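Local atomic coordinates of periplasmic binding protein (Veillonella parvula, PDB entry 4OVK), a protein that probably captures a solute in the periplasm and delivers it to an ABC transporter for uptake, as other periplasmic binding proteins do. Residues A[221-229]-A[254-262]; A[265-273]-A[288-296]. All coordinates share one frame; numbering follows the deposited sequence.

Contact 1. Residues A[221-229]-A[254-262]; sequences VSMEEIMTW and GQNWSNIKA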
loop_
_atom_site.group_PDB
_atom_site.type_symbol
_atom_site.label_atom_id
_atom_site.label_comp_id
_atom_site.label_asym_id
_atom_site.label_seq_id
_atom_site.Cartn_x
_atom_site.Cartn_y
_atom_site.Cartn_z
ATOM N N VAL A 221 -19.288 9.309 8.756
ATOM C CA VAL A 221 -20.516 8.810 9.374
ATOM C C VAL A 221 -20.697 9.456 10.751
ATOM O O VAL A 221 -19.849 10.235 11.192
ATOM C CB VAL A 221 -20.504 7.263 9.497
ATOM C CG1 VAL A 221 -20.259 6.621 8.132
ATOM C CG2 VAL A 221 -19.470 6.780 10.517
ATOM N N SER A 222 -21.812 9.149 11.413
ATOM C CA SER A 222 -22.097 9.678 12.752
ATOM C C SER A 222 -21.589 8.738 13.849
ATOM O O SER A 222 -21.495 7.524 13.647
ATOM C CB SER A 222 -23.603 9.882 12.933
ATOM O OG SER A 222 -24.281 8.637 13.015
HETATM N N MSE A 223 -21.291 9.300 15.019
HETATM C CA MSE A 223 -20.936 8.488 16.182
HETATM C C MSE A 223 -22.091 7.578 16.536
HETATM O O MSE A 223 -21.877 6.458 17.001
HETATM C CB MSE A 223 -20.551 9.379 17.364
HETATM C CG MSE A 223 -20.014 8.609 18.569
HETATM SE SE MSE A 223 -18.216 7.900 18.199
HETATM C CE MSE A 223 -18.436 6.093 18.932
ATOM N N GLU A 224 -23.319 8.032 16.305
ATOM C CA GLU A 224 -24.495 7.211 16.589
ATOM C C GLU A 224 -24.537 5.938 15.725
ATOM O O GLU A 224 -24.836 4.852 16.236
ATOM C CB GLU A 224 -25.780 8.033 16.429
ATOM C CG GLU A 224 -27.035 7.319 16.903
ATOM C CD GLU A 224 -27.883 6.786 15.760
ATOM O OE1 GLU A 224 -28.696 7.562 15.209
ATOM O OE2 GLU A 224 -27.748 5.587 15.424
ATOM N N GLU A 225 -24.217 6.066 14.436
ATOM C CA GLU A 225 -24.127 4.903 13.535
ATOM C C GLU A 225 -23.110 3.880 14.046
ATOM O O GLU A 225 -23.381 2.675 14.067
ATOM C CB GLU A 225 -23.728 5.331 12.113
ATOM C CG GLU A 225 -24.852 5.922 11.282
ATOM C CD GLU A 225 -24.355 6.562 9.996
ATOM O OE1 GLU A 225 -24.407 5.886 8.947
ATOM O OE2 GLU A 225 -23.904 7.732 10.033
ATOM N N ILE A 226 -21.941 4.369 14.452
ATOM C CA ILE A 226 -20.868 3.503 14.938
ATOM C C ILE A 226 -21.274 2.796 16.241
ATOM O O ILE A 226 -20.975 1.612 16.428
ATOM C CB ILE A 226 -19.534 4.286 15.090
ATOM C CG1 ILE A 226 -19.027 4.737 13.705
ATOM C CG2 ILE A 226 -18.471 3.447 15.797
ATOM C CD1 ILE A 226 -17.868 5.707 13.752
HETATM N N MSE A 227 -21.972 3.511 17.123
HETATM C CA MSE A 227 -22.474 2.919 18.367
HETATM C C MSE A 227 -23.443 1.801 18.046
HETATM O O MSE A 227 -23.397 0.734 18.662
HETATM C CB MSE A 227 -23.105 3.994 19.254
HETATM C CG MSE A 227 -22.041 4.937 19.819
HETATM SE SE MSE A 227 -22.874 6.482 20.724
HETATM C CE MSE A 227 -23.563 5.541 22.316
ATOM N N THR A 228 -24.301 2.025 17.057
ATOM C CA THR A 228 -25.263 1.014 16.613
ATOM C C THR A 228 -24.571 -0.236 16.043
ATOM O O THR A 228 -24.919 -1.368 16.416
ATOM C CB THR A 228 -26.232 1.619 15.573
ATOM O OG1 THR A 228 -26.972 2.679 16.189
ATOM C CG2 THR A 228 -27.205 0.581 15.032
ATOM N N TRP A 229 -23.592 -0.032 15.159
ATOM C CA TRP A 229 -22.823 -1.146 14.586
ATOM C C TRP A 229 -22.151 -1.946 15.698
ATOM O O TRP A 229 -22.194 -3.174 15.693
ATOM C CB TRP A 229 -21.750 -0.655 13.600
ATOM C CG TRP A 229 -22.278 0.060 12.384
ATOM C CD1 TRP A 229 -23.518 -0.057 11.833
ATOM C CD2 TRP A 229 -21.561 0.988 11.562
ATOM N NE1 TRP A 229 -23.628 0.755 10.728
ATOM C CE2 TRP A 229 -22.438 1.402 10.534
ATOM C CE3 TRP A 229 -20.263 1.512 11.593
ATOM C CZ2 TRP A 229 -22.061 2.317 9.553
ATOM C CZ3 TRP A 229 -19.885 2.418 10.612
ATOM C CH2 TRP A 229 -20.782 2.811 9.607
ATOM N N GLY A 254 -16.292 15.289 20.856
ATOM C CA GLY A 254 -17.599 14.910 20.303
ATOM C C GLY A 254 -17.831 13.415 20.113
ATOM O O GLY A 254 -18.843 13.011 19.534
ATOM N N GLN A 255 -16.914 12.587 20.605
ATOM C CA GLN A 255 -17.003 11.142 20.395
ATOM C C GLN A 255 -16.860 10.420 21.712
ATOM O O GLN A 255 -15.997 10.741 22.518
ATOM C CB GLN A 255 -15.917 10.661 19.418
ATOM C CG GLN A 255 -15.956 11.363 18.067
ATOM C CD GLN A 255 -14.727 11.102 17.215
ATOM O OE1 GLN A 255 -14.128 10.027 17.261
ATOM N NE2 GLN A 255 -14.345 12.096 16.422
ATOM N N ASN A 256 -17.731 9.448 21.922
ATOM C CA ASN A 256 -17.679 8.593 23.085
ATOM C C ASN A 256 -17.573 7.147 22.603
ATOM O O ASN A 256 -18.556 6.540 22.172
ATOM C CB ASN A 256 -18.920 8.804 23.954
ATOM C CG ASN A 256 -18.862 8.034 25.260
ATOM O OD1 ASN A 256 -17.967 7.216 25.486
ATOM N ND2 ASN A 256 -19.828 8.288 26.125
ATOM N N TRP A 257 -16.359 6.621 22.676
ATOM C CA TRP A 257 -16.045 5.270 22.231
ATOM C C TRP A 257 -16.157 4.237 23.367
ATOM O O TRP A 257 -16.028 3.052 23.113
ATOM C CB TRP A 257 -14.626 5.253 21.639
ATOM C CG TRP A 257 -14.538 5.982 20.334
ATOM C CD1 TRP A 257 -14.295 7.310 20.151
ATOM C CD2 TRP A 257 -14.715 5.422 19.032
ATOM N NE1 TRP A 257 -14.308 7.616 18.809
ATOM C CE2 TRP A 257 -14.566 6.476 18.099
ATOM C CE3 TRP A 257 -14.984 4.133 18.559
ATOM C CZ2 TRP A 257 -14.670 6.277 16.717
ATOM C CZ3 TRP A 257 -15.093 3.935 17.179
ATOM C CH2 TRP A 257 -14.931 5.001 16.277
ATOM N N SER A 258 -16.422 4.684 24.599
ATOM C CA SER A 258 -16.218 3.838 25.799
ATOM C C SER A 258 -17.088 2.579 25.902
ATOM O O SER A 258 -16.708 1.622 26.578
ATOM C CB SER A 258 -16.369 4.667 27.081
ATOM O OG SER A 258 -17.706 5.099 27.269
ATOM N N ASN A 259 -18.243 2.583 25.241
ATOM C CA ASN A 259 -19.189 1.473 25.323
ATOM C C ASN A 259 -19.178 0.561 24.089
ATOM O O ASN A 259 -20.031 -0.322 23.963
ATOM C CB ASN A 259 -20.597 2.027 25.559
ATOM C CG ASN A 259 -20.731 2.724 26.900
ATOM O OD1 ASN A 259 -20.255 2.228 27.926
ATOM N ND2 ASN A 259 -21.384 3.883 26.900
ATOM N N ILE A 260 -18.208 0.763 23.194
ATOM C CA ILE A 260 -18.080 -0.055 21.984
ATOM C C ILE A 260 -17.322 -1.334 22.340
ATOM O O ILE A 260 -16.308 -1.273 23.040
ATOM C CB ILE A 260 -17.325 0.701 20.867
ATOM C CG1 ILE A 260 -18.069 1.983 20.475
ATOM C CG2 ILE A 260 -17.092 -0.203 19.655
ATOM C CD1 ILE A 260 -19.243 1.777 19.559
ATOM N N LYS A 261 -17.803 -2.480 21.851
ATOM C CA LYS A 261 -17.187 -3.786 22.162
ATOM C C LYS A 261 -15.667 -3.794 21.919
ATOM O O LYS A 261 -14.902 -4.186 22.796
ATOM C CB LYS A 261 -17.850 -4.918 21.363
ATOM C CG LYS A 261 -19.281 -5.251 21.782
ATOM C CD LYS A 261 -19.933 -6.195 20.767
ATOM C CE LYS A 261 -21.337 -6.609 21.165
ATOM N NZ LYS A 261 -21.968 -7.447 20.104
ATOM N N ALA A 262 -15.238 -3.346 20.741
ATOM C CA ALA A 262 -13.800 -3.285 20.420
ATOM C C ALA A 262 -13.005 -2.487 21.447
ATOM O O ALA A 262 -11.854 -2.801 21.717
ATOM C CB ALA A 262 -13.563 -2.713 19.018
HETATM O O HOH W 1 -21.725 -6.023 17.020
#
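The selenomethionine Met-223 lies over one face of the Trp-257 indole and accounts for the greatest share of the surface that helix 223-229 buries on residues 254-262. Its methyl CE sits 3.9 Å from the centroid of the six-membered ring of Trp-257, 17° off the normal, a CH-pi contact. The selenium covers the other half of the indole: SE of Met-223 is 4.1 Å from the centroid of the five-membered ring of Trp-257, 20° off the normal, the geometry of a Met-aromatic contact. CG stands anti to the backbone N (chi1 -173°) and the chain then bends at chi2 and chi3, which lays SE and CE along the indole. The Met-223 and Gln-255 side chains cross at about a right angle, with SE of Met-223 3.8 Å from CB of Gln-255. One turn on, CG2 of Ile-226 meets CZ3 of Trp-257 at 3.7 Å, while CD1 of Ile-260 presses on the helix backbone, 3.6 Å from CA of Met-227.

No hydrogen bond joins the segments directly, and polar atoms serve to position the pieces. Trp-257 NE1 donates to OE1 of Gln-255 at 2.9 Å, the oxygen lying in the indole plane and using a lone pair, which helps to fix the ring's rotation from its edge; NE2 of Gln-255 is in turn held by Lys-187 O. The Asx turn of Asn-256, whose OD1 accepts from Ser-258 N and OG, shapes the loop after it. Across the contact, Ser-222 and Glu-225 form a capping box at the start of the helix. Beyond, Leu-182 and Leu-184 of strand 180-184 and Ile-234 of strand 233-236 back Ile-226 and Trp-257, making this the packing of a peripheral helix and loop on the parallel sheet of an alpha/beta domain.

Contact 2. Residues A[265-273]-A[288-296]; sequences THRVYKAPM and MMKWMGQLI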
loop_
_atom_site.group_PDB
_atom_site.type_symbol
_atom_site.label_atom_id
_atom_site.label_comp_id
_atom_site.label_asym_id
_atom_site.label_seq_id
_atom_site.Cartn_x
_atom_site.Cartn_y
_atom_site.Cartn_z
ATOM N N THR A 265 -13.029 -4.419 25.013
ATOM C CA THR A 265 -12.191 -5.622 24.930
ATOM C C THR A 265 -10.776 -5.346 24.410
ATOM O O THR A 265 -10.020 -6.288 24.178
ATOM C CB THR A 265 -12.847 -6.702 24.037
ATOM O OG1 THR A 265 -13.084 -6.184 22.724
ATOM C CG2 THR A 265 -14.176 -7.183 24.652
ATOM N N HIS A 266 -10.431 -4.066 24.214
ATOM C CA HIS A 266 -9.083 -3.652 23.805
ATOM C C HIS A 266 -8.647 -4.331 22.502
ATOM O O HIS A 266 -7.578 -4.963 22.416
ATOM C CB HIS A 266 -8.053 -3.862 24.928
ATOM C CG HIS A 266 -8.269 -2.972 26.115
ATOM N ND1 HIS A 266 -7.749 -1.698 26.196
ATOM C CD2 HIS A 266 -8.959 -3.169 27.262
ATOM C CE1 HIS A 266 -8.108 -1.146 27.341
ATOM N NE2 HIS A 266 -8.843 -2.019 28.007
ATOM N N ARG A 267 -9.505 -4.184 21.501
ATOM C CA ARG A 267 -9.269 -4.710 20.164
ATOM C C ARG A 267 -9.301 -3.560 19.143
ATOM O O ARG A 267 -9.972 -3.637 18.095
ATOM C CB ARG A 267 -10.308 -5.794 19.856
ATOM C CG ARG A 267 -10.214 -7.003 20.800
ATOM C CD ARG A 267 -10.500 -8.301 20.071
ATOM N NE ARG A 267 -9.390 -8.657 19.190
ATOM C CZ ARG A 267 -9.431 -9.590 18.239
ATOM N NH1 ARG A 267 -8.353 -9.816 17.492
ATOM N NH2 ARG A 267 -10.540 -10.286 18.017
ATOM N N VAL A 268 -8.570 -2.494 19.477
ATOM C CA VAL A 268 -8.326 -1.345 18.589
ATOM C C VAL A 268 -6.864 -1.382 18.180
ATOM O O VAL A 268 -5.958 -1.315 19.027
ATOM C CB VAL A 268 -8.601 0.005 19.276
ATOM C CG1 VAL A 268 -8.433 1.165 18.293
ATOM C CG2 VAL A 268 -9.985 0.035 19.906
ATOM N N TYR A 269 -6.632 -1.490 16.879
ATOM C CA TYR A 269 -5.300 -1.754 16.346
ATOM C C TYR A 269 -4.911 -0.761 15.263
ATOM O O TYR A 269 -5.677 -0.548 14.321
ATOM C CB TYR A 269 -5.267 -3.135 15.725
ATOM C CG TYR A 269 -5.670 -4.255 16.663
ATOM C CD1 TYR A 269 -4.824 -4.675 17.672
ATOM C CD2 TYR A 269 -6.903 -4.890 16.530
ATOM C CE1 TYR A 269 -5.194 -5.718 18.525
ATOM C CE2 TYR A 269 -7.270 -5.926 17.358
ATOM C CZ TYR A 269 -6.415 -6.334 18.364
ATOM O OH TYR A 269 -6.790 -7.377 19.199
ATOM N N LYS A 270 -3.711 -0.194 15.379
ATOM C CA LYS A 270 -3.129 0.607 14.294
ATOM C C LYS A 270 -2.582 -0.271 13.161
ATOM O O LYS A 270 -1.760 -1.176 13.381
ATOM C CB LYS A 270 -2.015 1.486 14.848
ATOM C CG LYS A 270 -1.372 2.460 13.865
ATOM C CD LYS A 270 -2.292 3.613 13.532
ATOM C CE LYS A 270 -1.512 4.821 13.058
ATOM N NZ LYS A 270 -2.400 5.917 12.613
ATOM N N ALA A 271 -3.017 0.002 11.937
ATOM C CA ALA A 271 -2.544 -0.776 10.797
ATOM C C ALA A 271 -1.027 -0.661 10.654
ATOM O O ALA A 271 -0.463 0.421 10.836
ATOM C CB ALA A 271 -3.204 -0.312 9.515
ATOM N N PRO A 272 -0.366 -1.764 10.304
ATOM C CA PRO A 272 1.068 -1.687 10.034
ATOM C C PRO A 272 1.414 -0.846 8.807
ATOM O O PRO A 272 0.550 -0.553 7.956
ATOM C CB PRO A 272 1.463 -3.140 9.784
ATOM C CG PRO A 272 0.363 -3.945 10.336
ATOM C CD PRO A 272 -0.873 -3.135 10.143
HETATM N N MSE A 273 2.678 -0.462 8.738
HETATM C CA MSE A 273 3.231 0.205 7.568
HETATM C C MSE A 273 4.644 -0.266 7.352
HETATM O O MSE A 273 5.475 -0.162 8.239
HETATM C CB MSE A 273 3.170 1.703 7.798
HETATM C CG MSE A 273 3.985 2.431 6.738
HETATM SE SE MSE A 273 3.435 4.299 6.778
HETATM C CE MSE A 273 4.835 4.845 8.035
HETATM N N MSE A 288 0.043 -7.596 4.754
HETATM C CA MSE A 288 -1.116 -6.976 5.388
HETATM C C MSE A 288 -2.240 -7.976 5.555
HETATM O O MSE A 288 -2.884 -8.013 6.594
HETATM C CB MSE A 288 -1.571 -5.788 4.560
HETATM C CG MSE A 288 -2.877 -5.183 5.057
HETATM SE SE MSE A 288 -2.770 -4.575 6.929
HETATM C CE MSE A 288 -4.092 -3.129 6.787
HETATM N N MSE A 289 -2.472 -8.810 4.545
HETATM C CA MSE A 289 -3.539 -9.816 4.610
HETATM C C MSE A 289 -3.257 -10.819 5.719
HETATM O O MSE A 289 -4.157 -11.240 6.467
HETATM C CB MSE A 289 -3.660 -10.530 3.266
HETATM C CG MSE A 289 -4.111 -9.562 2.202
HETATM SE SE MSE A 289 -6.050 -9.347 2.319
HETATM C CE MSE A 289 -6.231 -9.692 0.386
ATOM N N LYS A 290 -1.990 -11.171 5.865
ATOM C CA LYS A 290 -1.575 -12.077 6.927
ATOM C C LYS A 290 -1.763 -11.494 8.328
ATOM O O LYS A 290 -2.229 -12.201 9.226
ATOM C CB LYS A 290 -0.153 -12.554 6.701
ATOM C CG LYS A 290 -0.113 -13.660 5.655
ATOM C CD LYS A 290 1.275 -14.177 5.358
ATOM C CE LYS A 290 1.146 -15.527 4.657
ATOM N NZ LYS A 290 2.447 -16.165 4.318
ATOM N N TRP A 291 -1.462 -10.211 8.494
ATOM C CA TRP A 291 -1.699 -9.514 9.753
ATOM C C TRP A 291 -3.197 -9.526 10.095
ATOM O O TRP A 291 -3.575 -9.912 11.208
ATOM C CB TRP A 291 -1.144 -8.093 9.679
ATOM C CG TRP A 291 -1.294 -7.284 10.903
ATOM C CD1 TRP A 291 -0.524 -7.352 12.032
ATOM C CD2 TRP A 291 -2.264 -6.262 11.138
ATOM N NE1 TRP A 291 -0.966 -6.444 12.959
ATOM C CE2 TRP A 291 -2.027 -5.753 12.426
ATOM C CE3 TRP A 291 -3.309 -5.724 10.383
ATOM C CZ2 TRP A 291 -2.800 -4.736 12.972
ATOM C CZ3 TRP A 291 -4.076 -4.724 10.924
ATOM C CH2 TRP A 291 -3.805 -4.220 12.198
HETATM N N MSE A 292 -4.039 -9.145 9.136
HETATM C CA MSE A 292 -5.482 -9.066 9.360
HETATM C C MSE A 292 -6.060 -10.421 9.665
HETATM O O MSE A 292 -6.890 -10.561 10.567
HETATM C CB MSE A 292 -6.185 -8.488 8.132
HETATM C CG MSE A 292 -5.786 -7.026 7.963
HETATM SE SE MSE A 292 -6.764 -6.256 6.449
HETATM C CE MSE A 292 -8.557 -6.677 7.129
ATOM N N GLY A 293 -5.636 -11.430 8.918
ATOM C CA GLY A 293 -6.116 -12.806 9.138
ATOM C C GLY A 293 -5.916 -13.275 10.567
ATOM O O GLY A 293 -6.814 -13.873 11.193
ATOM N N GLN A 294 -4.738 -13.006 11.103
ATOM C CA GLN A 294 -4.459 -13.427 12.467
ATOM C C GLN A 294 -5.168 -12.591 13.540
ATOM O O GLN A 294 -5.343 -13.069 14.647
ATOM C CB GLN A 294 -2.964 -13.548 12.720
ATOM C CG GLN A 294 -2.428 -14.785 12.034
ATOM C CD GLN A 294 -0.995 -15.115 12.362
ATOM O OE1 GLN A 294 -0.195 -14.239 12.708
ATOM N NE2 GLN A 294 -0.653 -16.399 12.224
ATOM N N LEU A 295 -5.574 -11.365 13.213
ATOM C CA LEU A 295 -6.424 -10.588 14.111
ATOM C C LEU A 295 -7.849 -11.112 14.091
ATOM O O LEU A 295 -8.470 -11.246 15.122
ATOM C CB LEU A 295 -6.461 -9.106 13.726
ATOM C CG LEU A 295 -5.209 -8.268 13.947
ATOM C CD1 LEU A 295 -5.487 -6.835 13.499
ATOM C CD2 LEU A 295 -4.774 -8.335 15.396
ATOM N N ILE A 296 -8.362 -11.409 12.901
ATOM C CA ILE A 296 -9.798 -11.637 12.732
ATOM C C ILE A 296 -10.183 -13.118 12.923
ATOM O O ILE A 296 -11.144 -13.419 13.649
ATOM C CB ILE A 296 -10.268 -11.082 11.373
ATOM C CG1 ILE A 296 -9.981 -9.569 11.316
ATOM C CG2 ILE A 296 -11.746 -11.391 11.158
ATOM C CD1 ILE A 296 -10.176 -8.917 9.962
HETATM O O HOH W 2 -11.212 -12.464 16.206
#
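Pro-272 and Trp-291 form the tight end of this contact. CD of Pro-272 stands 3.4 Å from the centroid of the six-membered ring of Trp-291 and only 5° off its normal, a close CH-pi contact, while CG of Pro-272 spreads over the pyrrole half. The indole reaches the strand because CG of Trp-291 is anti to the backbone N (chi1 -179°). CD1 of Leu-295 covers the opposite face toward the rim, so the ring is clamped from both sides. Next to it, SE of the selenomethionine Met-288 touches Pro-272 CD at 4.0 Å. Replacing Trp-291 by alanine is likely to open a gap between Pro-272 and Leu-295, leaving the proline without the aromatic face that CD and CG of Pro-272 pack on.

Along the strand the apolar packing continues with Leu-295, whose CD2 lies over the centre of the Tyr-269 ring, 3.9 Å from its centroid.

The other end is polar and hydrated. Arg-267 NE donates to Tyr-269 OH at 2.9 Å, the oxygen lying in the guanidinium plane, and NH1 of Arg-267 donates to Leu-295 O at 2.8 Å with an N-H...O angle of 159°. Water 2 accepts from NH2 of Arg-267 at 2.9 Å and donates to the carbonyls of Leu-295 and Ile-296. The guanidinium is thus fixed in orientation by in-plane partners on NE, NH1 and NH2 at the last turn of helix 285-296, where its positive charge would probably complement the carbonyl-rich C-terminal end of the helix.

From the N-terminal side, contact 1 opens at helix 223-229 and closes a loop when residues 254-262 return to it, with strand 233-236 and helix 244-248 in between. Contact 2 opens only afterwards: residues 265-273 pack against helix 285-296 across a second, shorter excursion. The two loops lie in series, neither nested nor crossed, their centres about 20 Å apart. The short helix 261-264 joins them, and a Schellman motif with His-266 as its C-prime residue ends it; Ala-262 O lies 2.7 Å from Arg-267 N, a probable hydrogen bond. Contact 1 joins helix 223-229 to the loop before 261-264 beside strands 180-184 and 233-236; contact 2 lays helix 285-296 along 268-270, an outermost strand of that sheet.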